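Side-chain contacts in uncharacterized protein (Thermotoga maritima, PDB 1VMJ), which is of unknown function but belongs to the UPF0047 (YjbQ) family and has been put forward as a putative thiamin phosphate synthase: residues A[17-22]-A[54-59]; A[89-94]-A[103-108]; A[131-136]-A[142-147]. All coordinates share one frame; numbering follows the deposited sequence. Where two conformers were deposited one is given.

Interaction 1. Residues A[17-22]-A[54-59]. With SO4 (sulfate ion), chain C; SO4 (sulfate ion), chain E.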
loop_
_atom_site.group_PDB
_atom_site.type_symbol
_atom_site.label_atom_id
_atom_site.label_comp_id
_atom_site.label_asym_id
_atom_site.label_seq_id
_atom_site.Cartn_x
_atom_site.Cartn_y
_atom_site.Cartn_z
ATOM N N ARG A 17 -18.689 8.974 5.107
ATOM C CA ARG A 17 -17.689 9.682 4.314
ATOM C C ARG A 17 -17.360 11.034 4.936
ATOM O O ARG A 17 -18.247 11.759 5.398
ATOM C CB ARG A 17 -18.258 9.894 2.925
ATOM C CG ARG A 17 -17.341 10.591 2.017
ATOM C CD ARG A 17 -18.087 11.193 0.868
ATOM N NE ARG A 17 -17.147 11.651 -0.126
ATOM C CZ ARG A 17 -16.673 12.885 -0.211
ATOM N NH1 ARG A 17 -17.052 13.846 0.626
ATOM N NH2 ARG A 17 -15.801 13.165 -1.153
ATOM N N LYS A 18 -16.090 11.396 4.938
ATOM C CA LYS A 18 -15.668 12.704 5.377
ATOM C C LYS A 18 -14.385 13.067 4.642
ATOM O O LYS A 18 -13.448 12.267 4.576
ATOM C CB LYS A 18 -15.398 12.675 6.890
ATOM C CG LYS A 18 -15.075 14.042 7.529
ATOM C CD LYS A 18 -16.346 14.864 7.715
ATOM C CE LYS A 18 -16.073 16.336 7.943
ATOM N NZ LYS A 18 -15.405 16.950 6.759
ATOM N N GLU A 19 -14.316 14.294 4.137
ATOM C CA GLU A 19 -13.049 14.853 3.667
ATOM C C GLU A 19 -12.407 15.689 4.765
ATOM O O GLU A 19 -13.060 16.499 5.418
ATOM C CB GLU A 19 -13.204 15.735 2.443
ATOM C CG GLU A 19 -13.661 14.998 1.223
ATOM C CD GLU A 19 -13.801 15.924 0.029
ATOM O OE1 GLU A 19 -13.361 17.107 0.109
ATOM O OE2 GLU A 19 -14.391 15.494 -0.984
ATOM N N LEU A 20 -11.131 15.464 4.968
ATOM C CA LEU A 20 -10.329 16.229 5.908
ATOM C C LEU A 20 -9.405 17.099 5.081
ATOM O O LEU A 20 -8.717 16.608 4.205
ATOM C CB LEU A 20 -9.531 15.274 6.811
ATOM C CG LEU A 20 -10.365 14.334 7.667
ATOM C CD1 LEU A 20 -9.428 13.343 8.363
ATOM C CD2 LEU A 20 -11.216 15.069 8.691
ATOM N N TRP A 21 -9.366 18.397 5.353
ATOM C CA TRP A 21 -8.581 19.330 4.547
ATOM C C TRP A 21 -7.367 19.823 5.293
ATOM O O TRP A 21 -7.410 19.959 6.514
ATOM C CB TRP A 21 -9.439 20.499 4.113
ATOM C CG TRP A 21 -10.524 20.188 3.078
ATOM C CD1 TRP A 21 -10.979 18.962 2.683
ATOM C CD2 TRP A 21 -11.261 21.157 2.322
ATOM N NE1 TRP A 21 -11.958 19.118 1.728
ATOM C CE2 TRP A 21 -12.134 20.447 1.478
ATOM C CE3 TRP A 21 -11.237 22.556 2.241
ATOM C CZ2 TRP A 21 -13.011 21.075 0.619
ATOM C CZ3 TRP A 21 -12.113 23.173 1.382
ATOM C CH2 TRP A 21 -12.973 22.432 0.563
ATOM N N PHE A 22 -6.300 20.065 4.542
ATOM C CA PHE A 22 -5.022 20.537 5.087
ATOM C C PHE A 22 -4.492 21.650 4.206
ATOM O O PHE A 22 -4.750 21.705 3.014
ATOM C CB PHE A 22 -4.017 19.379 5.187
ATOM C CG PHE A 22 -4.536 18.251 5.981
ATOM C CD1 PHE A 22 -4.419 18.252 7.360
ATOM C CD2 PHE A 22 -5.272 17.240 5.370
ATOM C CE1 PHE A 22 -4.964 17.242 8.115
ATOM C CE2 PHE A 22 -5.812 16.231 6.113
ATOM C CZ PHE A 22 -5.663 16.220 7.476
ATOM N N ASN A 54 -7.361 7.881 2.578
ATOM C CA ASN A 54 -6.419 8.096 1.498
ATOM C C ASN A 54 -6.210 9.554 1.172
ATOM O O ASN A 54 -7.096 10.368 1.332
ATOM C CB ASN A 54 -6.806 7.301 0.250
ATOM C CG ASN A 54 -8.053 7.839 -0.448
ATOM O OD1 ASN A 54 -9.162 7.360 -0.196
ATOM N ND2 ASN A 54 -7.883 8.820 -1.361
ATOM N N ALA A 55 -4.996 9.854 0.691
ATOM C CA ALA A 55 -4.705 11.154 0.115
ATOM C C ALA A 55 -5.464 11.251 -1.207
ATOM O O ALA A 55 -5.360 10.358 -2.038
ATOM C CB ALA A 55 -3.239 11.289 -0.100
ATOM N N MET A 56 -6.194 12.348 -1.398
ATOM C CA MET A 56 -6.926 12.583 -2.640
ATOM C C MET A 56 -6.055 13.272 -3.672
ATOM O O MET A 56 -6.459 13.439 -4.813
ATOM C CB MET A 56 -8.162 13.415 -2.376
ATOM C CG MET A 56 -9.093 12.761 -1.400
ATOM S SD MET A 56 -10.692 13.596 -1.241
ATOM C CE MET A 56 -11.598 12.959 -2.636
ATOM N N HIS A 57 -4.866 13.672 -3.256
ATOM C CA HIS A 57 -3.876 14.310 -4.132
ATOM C C HIS A 57 -2.728 13.359 -4.335
ATOM O O HIS A 57 -2.411 12.540 -3.476
ATOM C CB HIS A 57 -3.448 15.640 -3.517
ATOM C CG HIS A 57 -4.566 16.622 -3.477
ATOM N ND1 HIS A 57 -4.737 17.615 -4.415
ATOM C CD2 HIS A 57 -5.620 16.702 -2.637
ATOM C CE1 HIS A 57 -5.864 18.263 -4.145
ATOM N NE2 HIS A 57 -6.414 17.727 -3.072
ATOM N N ILE A 58 -2.103 13.465 -5.496
ATOM C CA ILE A 58 -1.129 12.479 -5.953
ATOM C C ILE A 58 0.304 12.844 -5.577
ATOM O O ILE A 58 1.259 12.203 -6.043
ATOM C CB ILE A 58 -1.312 12.205 -7.479
ATOM C CG1 ILE A 58 -1.157 13.500 -8.277
ATOM C CG2 ILE A 58 -2.677 11.564 -7.749
ATOM C CD1 ILE A 58 -1.194 13.318 -9.775
ATOM N N THR A 59 0.425 13.853 -4.709
ATOM C CA THR A 59 1.677 14.331 -4.155
ATOM C C THR A 59 1.678 14.304 -2.626
ATOM O O THR A 59 2.461 15.014 -1.979
ATOM C CB THR A 59 1.939 15.761 -4.608
ATOM O OG1 THR A 59 0.788 16.557 -4.331
ATOM C CG2 THR A 59 2.232 15.784 -6.084
HETATM S S SO4 C . -2.193 17.043 -6.895
HETATM O O1 SO4 C . -2.953 18.248 -6.626
HETATM O O2 SO4 C . -1.594 17.066 -8.216
HETATM O O3 SO4 C . -3.080 15.863 -6.857
HETATM O O4 SO4 C . -1.207 16.944 -5.857
HETATM S S SO4 E . -17.988 16.810 4.593
HETATM O O1 SO4 E . -18.821 15.647 4.885
HETATM O O2 SO4 E . -18.408 17.406 3.325
HETATM O O3 SO4 E . -16.590 16.334 4.462
HETATM O O4 SO4 E . -18.169 17.805 5.669
#

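Interaction 2. Residues A[89-94]-A[103-108]. With NA (sodium ion), chain B; SO4 (sulfate ion), chain D.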
loop_
_atom_site.group_PDB
_atom_site.type_symbol
_atom_site.label_atom_id
_atom_site.label_comp_id
_atom_site.label_asym_id
_atom_site.label_seq_id
_atom_site.Cartn_x
_atom_site.Cartn_y
_atom_site.Cartn_z
ATOM N N SER A 89 15.406 20.072 -12.573
ATOM C CA SER A 89 15.700 19.692 -13.952
ATOM C C SER A 89 15.891 18.198 -14.176
ATOM O O SER A 89 15.816 17.751 -15.311
ATOM C CB SER A 89 16.950 20.434 -14.436
ATOM O OG SER A 89 18.088 20.045 -13.684
ATOM N N GLN A 90 16.128 17.414 -13.125
ATOM C CA GLN A 90 16.319 15.984 -13.302
ATOM C C GLN A 90 15.049 15.261 -13.629
ATOM O O GLN A 90 15.103 14.114 -14.024
ATOM C CB GLN A 90 16.911 15.362 -12.064
ATOM C CG GLN A 90 15.968 15.168 -10.936
ATOM C CD GLN A 90 16.657 14.783 -9.644
ATOM O OE1 GLN A 90 17.216 13.698 -9.551
ATOM N NE2 GLN A 90 16.576 15.647 -8.627
ATOM N N TYR A 91 13.916 15.924 -13.434
ATOM C CA TYR A 91 12.617 15.298 -13.676
ATOM C C TYR A 91 11.884 15.941 -14.847
ATOM O O TYR A 91 11.622 17.156 -14.844
ATOM C CB TYR A 91 11.730 15.395 -12.441
ATOM C CG TYR A 91 12.298 14.791 -11.190
ATOM C CD1 TYR A 91 12.532 13.412 -11.098
ATOM C CD2 TYR A 91 12.626 15.589 -10.092
ATOM C CE1 TYR A 91 13.043 12.845 -9.965
ATOM C CE2 TYR A 91 13.162 15.023 -8.922
ATOM C CZ TYR A 91 13.368 13.646 -8.866
ATOM O OH TYR A 91 13.875 13.052 -7.729
ATOM N N LYS A 92 11.498 15.103 -15.808
ATOM C CA LYS A 92 10.747 15.568 -16.976
ATOM C C LYS A 92 9.379 16.118 -16.626
ATOM O O LYS A 92 8.876 16.965 -17.337
ATOM C CB LYS A 92 10.582 14.465 -18.022
ATOM C CG LYS A 92 11.885 13.925 -18.579
ATOM C CD LYS A 92 12.744 15.010 -19.186
ATOM N N HIS A 93 8.776 15.641 -15.534
ATOM C CA HIS A 93 7.511 16.193 -15.079
ATOM C C HIS A 93 7.623 17.688 -14.798
ATOM O O HIS A 93 6.627 18.410 -14.906
ATOM C CB HIS A 93 7.033 15.459 -13.847
ATOM C CG HIS A 93 5.719 15.934 -13.333
ATOM N ND1 HIS A 93 4.549 15.778 -14.048
ATOM C CD2 HIS A 93 5.383 16.572 -12.185
ATOM C CE1 HIS A 93 3.543 16.272 -13.348
ATOM N NE2 HIS A 93 4.017 16.752 -12.208
ATOM N N ASN A 94 8.822 18.155 -14.439
ATOM C CA ASN A 94 9.016 19.562 -14.070
ATOM C C ASN A 94 9.368 20.452 -15.259
ATOM O O ASN A 94 9.676 21.623 -15.081
ATOM C CB ASN A 94 10.158 19.675 -13.053
ATOM C CG ASN A 94 9.849 19.034 -11.703
ATOM O OD1 ASN A 94 8.683 18.835 -11.334
ATOM N ND2 ASN A 94 10.899 18.769 -10.923
ATOM N N ALA A 103 7.603 14.979 -5.219
ATOM C CA ALA A 103 6.507 14.720 -4.291
ATOM C C ALA A 103 5.687 13.507 -4.738
ATOM O O ALA A 103 5.172 12.760 -3.904
ATOM C CB ALA A 103 5.618 15.943 -4.133
ATOM N N HIS A 104 5.576 13.306 -6.047
ATOM C CA HIS A 104 4.858 12.144 -6.580
ATOM C C HIS A 104 5.618 10.873 -6.229
ATOM O O HIS A 104 5.019 9.837 -5.931
ATOM C CB HIS A 104 4.749 12.225 -8.088
ATOM C CG HIS A 104 3.964 13.391 -8.584
ATOM N ND1 HIS A 104 2.628 13.308 -8.912
ATOM C CD2 HIS A 104 4.339 14.662 -8.854
ATOM C CE1 HIS A 104 2.211 14.484 -9.339
ATOM N NE2 HIS A 104 3.225 15.321 -9.316
ATOM N N LEU A 105 6.944 10.958 -6.267
ATOM C CA LEU A 105 7.819 9.835 -5.891
ATOM C C LEU A 105 7.823 9.557 -4.381
ATOM O O LEU A 105 7.665 8.413 -3.967
ATOM C CB LEU A 105 9.263 10.059 -6.422
ATOM C CG LEU A 105 9.364 10.366 -7.910
ATOM C CD1 LEU A 105 10.823 10.496 -8.301
ATOM C CD2 LEU A 105 8.647 9.392 -8.785
ATOM N N LYS A 106 7.985 10.597 -3.575
ATOM C CA LYS A 106 7.968 10.464 -2.125
ATOM C C LYS A 106 6.657 9.831 -1.652
ATOM O O LYS A 106 6.645 8.950 -0.797
ATOM C CB LYS A 106 8.199 11.822 -1.445
ATOM C CG LYS A 106 9.593 12.382 -1.527
ATOM C CD LYS A 106 9.682 13.661 -0.705
ATOM C CE LYS A 106 11.115 14.142 -0.504
ATOM N NZ LYS A 106 11.706 14.595 -1.767
ATOM N N ARG A 107 5.533 10.279 -2.217
ATOM C CA ARG A 107 4.238 9.736 -1.778
ATOM C C ARG A 107 4.157 8.269 -2.133
ATOM O O ARG A 107 3.529 7.500 -1.398
ATOM C CB ARG A 107 3.058 10.548 -2.333
ATOM C CG ARG A 107 2.293 9.979 -3.540
ATOM C CD ARG A 107 1.397 8.822 -3.205
ATOM N NE ARG A 107 0.409 8.514 -4.242
ATOM C CZ ARG A 107 -0.811 9.012 -4.288
ATOM N NH1 ARG A 107 -1.252 9.852 -3.371
ATOM N NH2 ARG A 107 -1.632 8.653 -5.260
ATOM N N THR A 108 4.766 7.882 -3.253
ATOM C CA THR A 108 4.764 6.496 -3.663
ATOM C C THR A 108 5.449 5.623 -2.612
ATOM O O THR A 108 4.941 4.553 -2.275
ATOM C CB THR A 108 5.391 6.361 -5.047
ATOM O OG1 THR A 108 4.639 7.138 -5.982
ATOM C CG2 THR A 108 5.419 4.908 -5.494
HETATM NA NA NA B . 2.727 17.069 -10.389
HETATM S S SO4 D . 17.148 23.392 -10.824
HETATM O O1 SO4 D . 16.744 22.957 -9.481
HETATM O O2 SO4 D . 16.557 24.731 -10.926
HETATM O O3 SO4 D . 16.679 22.546 -11.925
HETATM O O4 SO4 D . 18.614 23.500 -10.955
HETATM O O HOH W 1 2.352 18.922 -11.204
HETATM O O HOH W 2 0.885 16.304 -11.419
HETATM O O HOH W 3 1.076 17.642 -9.067
#

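Interaction 3. Residues A[131-136]-A[142-147]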
loop_
_atom_site.group_PDB
_atom_site.type_symbol
_atom_site.label_atom_id
_atom_site.label_comp_id
_atom_site.label_asym_id
_atom_site.label_seq_id
_atom_site.Cartn_x
_atom_site.Cartn_y
_atom_site.Cartn_z
ATOM N N VAL A 131 -1.888 7.361 12.706
ATOM C CA VAL A 131 -2.153 7.665 11.305
ATOM C C VAL A 131 -1.712 9.099 11.013
ATOM O O VAL A 131 -2.008 10.032 11.752
ATOM C CB VAL A 131 -3.649 7.554 10.966
ATOM C CG1 VAL A 131 -3.845 7.641 9.446
ATOM C CG2 VAL A 131 -4.254 6.253 11.497
ATOM N N PHE A 132 -0.977 9.227 9.909
ATOM C CA PHE A 132 -0.415 10.490 9.435
ATOM C C PHE A 132 -0.851 10.860 8.046
ATOM O O PHE A 132 -0.994 9.997 7.156
ATOM C CB PHE A 132 1.119 10.415 9.444
ATOM C CG PHE A 132 1.675 10.400 10.813
ATOM C CD1 PHE A 132 1.883 9.195 11.487
ATOM C CD2 PHE A 132 1.927 11.580 11.469
ATOM C CE1 PHE A 132 2.350 9.184 12.788
ATOM C CE2 PHE A 132 2.380 11.561 12.787
ATOM C CZ PHE A 132 2.579 10.348 13.425
ATOM N N TYR A 133 -1.037 12.164 7.875
ATOM C CA TYR A 133 -1.039 12.791 6.568
ATOM C C TYR A 133 0.394 13.193 6.302
ATOM O O TYR A 133 1.012 13.908 7.097
ATOM C CB TYR A 133 -1.941 14.039 6.544
ATOM C CG TYR A 133 -1.984 14.728 5.203
ATOM C CD1 TYR A 133 -2.353 14.031 4.065
ATOM C CD2 TYR A 133 -1.611 16.069 5.068
ATOM C CE1 TYR A 133 -2.393 14.653 2.827
ATOM C CE2 TYR A 133 -1.661 16.710 3.829
ATOM C CZ TYR A 133 -2.039 15.979 2.716
ATOM O OH TYR A 133 -2.068 16.573 1.494
ATOM N N GLY A 134 0.929 12.714 5.184
ATOM C CA GLY A 134 2.258 13.053 4.736
ATOM C C GLY A 134 2.170 13.993 3.563
ATOM O O GLY A 134 1.865 13.585 2.427
ATOM N N GLU A 135 2.392 15.265 3.822
ATOM C CA GLU A 135 2.362 16.272 2.786
ATOM C C GLU A 135 3.732 16.406 2.137
ATOM O O GLU A 135 4.700 16.654 2.838
ATOM C CB GLU A 135 1.964 17.631 3.398
ATOM C CG GLU A 135 1.862 18.755 2.376
ATOM C CD GLU A 135 0.844 18.439 1.317
ATOM O OE1 GLU A 135 -0.365 18.700 1.554
ATOM O OE2 GLU A 135 1.257 17.915 0.264
ATOM N N PHE A 136 3.813 16.253 0.811
ATOM C CA PHE A 136 5.070 16.439 0.096
ATOM C C PHE A 136 5.079 17.619 -0.873
ATOM O O PHE A 136 6.104 17.921 -1.461
ATOM C CB PHE A 136 5.483 15.128 -0.581
ATOM C CG PHE A 136 5.597 13.996 0.395
ATOM C CD1 PHE A 136 6.507 14.077 1.423
ATOM C CD2 PHE A 136 4.765 12.894 0.341
ATOM C CE1 PHE A 136 6.604 13.072 2.364
ATOM C CE2 PHE A 136 4.867 11.894 1.276
ATOM C CZ PHE A 136 5.796 12.006 2.293
ATOM N N LYS A 142 -5.381 20.856 0.395
ATOM C CA LYS A 142 -5.363 19.490 -0.072
ATOM C C LYS A 142 -6.191 18.635 0.847
ATOM O O LYS A 142 -6.521 19.014 1.976
ATOM C CB LYS A 142 -3.924 18.997 -0.176
ATOM C CG LYS A 142 -3.189 19.792 -1.249
ATOM C CD LYS A 142 -1.722 19.513 -1.315
ATOM C CE LYS A 142 -1.416 18.199 -2.023
ATOM N NZ LYS A 142 0.095 18.042 -2.067
ATOM N N ARG A 143 -6.564 17.470 0.342
ATOM C CA ARG A 143 -7.620 16.698 0.948
ATOM C C ARG A 143 -7.237 15.263 1.180
ATOM O O ARG A 143 -6.518 14.664 0.395
ATOM C CB ARG A 143 -8.856 16.734 0.069
ATOM C CG ARG A 143 -9.233 18.095 -0.406
ATOM C CD ARG A 143 -10.423 17.998 -1.281
ATOM N NE ARG A 143 -10.673 19.269 -1.947
ATOM C CZ ARG A 143 -11.866 19.649 -2.366
ATOM N NH1 ARG A 143 -12.937 18.876 -2.156
ATOM N NH2 ARG A 143 -11.987 20.807 -3.000
ATOM N N VAL A 144 -7.782 14.739 2.274
ATOM C CA VAL A 144 -7.771 13.335 2.630
ATOM C C VAL A 144 -9.206 12.856 2.716
ATOM O O VAL A 144 -10.076 13.563 3.229
ATOM C CB VAL A 144 -7.083 13.156 4.002
ATOM C CG1 VAL A 144 -7.352 11.817 4.623
ATOM C CG2 VAL A 144 -5.587 13.388 3.860
ATOM N N LEU A 145 -9.448 11.669 2.202
ATOM C CA LEU A 145 -10.766 11.055 2.252
ATOM C C LEU A 145 -10.799 9.985 3.317
ATOM O O LEU A 145 -9.871 9.187 3.417
ATOM C CB LEU A 145 -11.155 10.454 0.892
ATOM C CG LEU A 145 -12.579 9.903 0.796
ATOM C CD1 LEU A 145 -13.629 10.998 0.930
ATOM C CD2 LEU A 145 -12.755 9.141 -0.520
ATOM N N VAL A 146 -11.865 9.978 4.120
ATOM C CA VAL A 146 -12.180 8.893 5.034
ATOM C C VAL A 146 -13.490 8.292 4.562
ATOM O O VAL A 146 -14.473 9.009 4.372
ATOM C CB VAL A 146 -12.369 9.384 6.486
ATOM C CG1 VAL A 146 -12.724 8.237 7.400
ATOM C CG2 VAL A 146 -11.125 10.076 6.977
ATOM N N LYS A 147 -13.468 6.981 4.353
ATOM C CA LYS A 147 -14.631 6.229 3.984
ATOM C C LYS A 147 -14.726 4.979 4.840
ATOM O O LYS A 147 -13.763 4.255 4.978
ATOM C CB LYS A 147 -14.554 5.842 2.495
ATOM C CG LYS A 147 -15.816 5.125 1.930
ATOM C CD LYS A 147 -16.943 6.064 1.646
ATOM C CE LYS A 147 -18.092 5.338 0.938
ATOM N NZ LYS A 147 -19.165 6.310 0.483
HETATM O O HOH W 4 -3.827 15.012 -0.246
#

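Interaction 1. Residues A[17-22]-A[54-59]
Glu19 and Met56 meet with their side chains crossing at about a right angle, the thioether of one laid against the carboxylate end of the other. Met56 SD comes within 4.1 Å of Glu19 CD. The methionine runs straight out from the backbone and then turns at its last torsion (chi3 82°), which swings CE round toward the carboxylate oxygen OE2 and, more loosely, toward Arg17 NH2. What the sulfur meets is a carboxylate already fixed in orientation from two sides. Arg17 NH2 donates to Glu19 OE2 at 2.7 Å, nearly in the guanidinium plane, while Trp21 NE1 reaches Glu19 OE1 at 2.9 Å, in the plane of the indole; each carboxylate oxygen takes its donor on the anti lone pair. Arg143 adds a salt bridge to OE1. The row Arg17, Glu19, Trp21 illustrates the two-residue repeat of a beta strand: alternate side chains emerge on the same face of strand 14-22, the outermost strand of a five-stranded antiparallel sheet. Strand 142-150 lies between it and strand 49-55, so the side chains of 17-22 and 54-59 touch over an intervening strand. Arg17 NE also forms a salt bridge with Asp124 of the second subunit, and Leu125 of that subunit packs on Met56. Beyond Ala55 the chain leaves the sheet, and past Met56 it wraps a sulfate, probably taken from the crystallisation liquor. His57 ND1 points straight at sulfate O1 (2.9 Å, 178° at the hydrogen), Ile58 N donates to O3 at 2.9 Å, and the Thr59 hydroxyl approaches O4. A second sulfate, probably of the same origin, sits by the edge strand, where Lys18, bent at chi2 and chi4, brings NZ to its O3 at 2.7 Å and to the carbonyl of Glu19.

Interaction 2. Residues A[89-94]-A[103-108]
His93 carries its ring outward with CG anti to the backbone N (chi1 -178°), whereas His104 holds CG anti to its own carbonyl carbon (chi1 -63°), and these two settings bring both NE2 atoms to one sodium ion. The imidazoles meet obliquely, their planes at 78°. His93 NE2 and His104 NE2 are 3.3 Å apart without a hydrogen bond, because each is spent on the metal; His104 NE2 lies 2.1 Å from the sodium. Asn100 and three waters complete the six ligands. The far nitrogens are used as well: His93 ND1 is bonded to Glu68 and His104 ND1 to Asn65, both of the second subunit, a second shell that fixes the rotation of the two rings across the interface. Tyr91 and Leu105 form the apolar half of the contact. They come from opposite directions, and Leu105 CD1 touches Tyr91 CE1 at 3.6 Å. One face of the phenol is covered by Gln90, whose CG stands 3.3 Å above the ring centre, while the hydroxyl bonds to the carbonyl of Pro84. The whole arrangement ties the loop that follows helix 69-82 back onto helix 101-110, whose other surroundings include Ser61 of strand 60-65 and the loop at Ile58 and Thr59.

Interaction 3. Residues A[131-136]-A[142-147]
Lys142 and Glu135 form the ionic centre of this buried contact, with Lys142 NZ 2.6 Å from Glu135 OE2 on the syn side of that oxygen, 21° out of the carboxylate plane. The lysine chain bends at chi3, and Lys142 CD passes 3.3 Å from Glu135 OE1, so methylenes as well as the amine lie against the acid. Alongside, Tyr133 stands with its ring directed across the gap toward strand 142-147. Val144 CG2 presses obliquely on the ring at Tyr133 CD1, 3.3 Å away, a tight fit, and the phenol oxygen reaches Lys142 CB. Tyr133 OH donates to Glu135 OE1 at 2.7 Å, coming from above the carboxylate plane (50° out of it). A water in turn donates to Tyr133 OH at 2.9 Å and also to the Arg143 carbonyl.

One layer further out, Phe22 stacks on the Tyr133 ring, Asp137 N binds Glu135 OE2, and the amine of Lys142 is shared with Thr59 OG1 and the carbonyl of Asp137. The strands belong to different sheets: 130-135 is the middle strand of a three-stranded antiparallel sheet and 142-150 lies in the five-stranded one. These side chains join the two where the axes of segments 131-135 and 142-147 come within 9.4 Å.

Several partners thus hold the buried carboxylate and amine in place. The sulfate that His57, Ile58, Thr59 and Arg140 bind lies about 4 Å from the nearest atom of the Lys142 side chain, which is consistent with a positively charged pocket suited to an anion.

Overall arrangement
Along the chain the three contacts follow in series. Interactions 1 and 3 are near neighbours, centres about 5 Å apart, and share the five-stranded sheet, with backbone bonds from Leu20 to Val144 and from Phe22 to Lys142. Interaction 2 lies further out, its centre about 20 Å from that of interaction 1 and 19 Å from that of interaction 3. Helix 101-110 nevertheless touches both, through Ile58 and Thr59 on one hand and Phe136 on the other. All three contacts also touch the second subunit. Sodium and a sulfate thus gather near one junction of sheets, helix and second subunit, possibly a functional pocket.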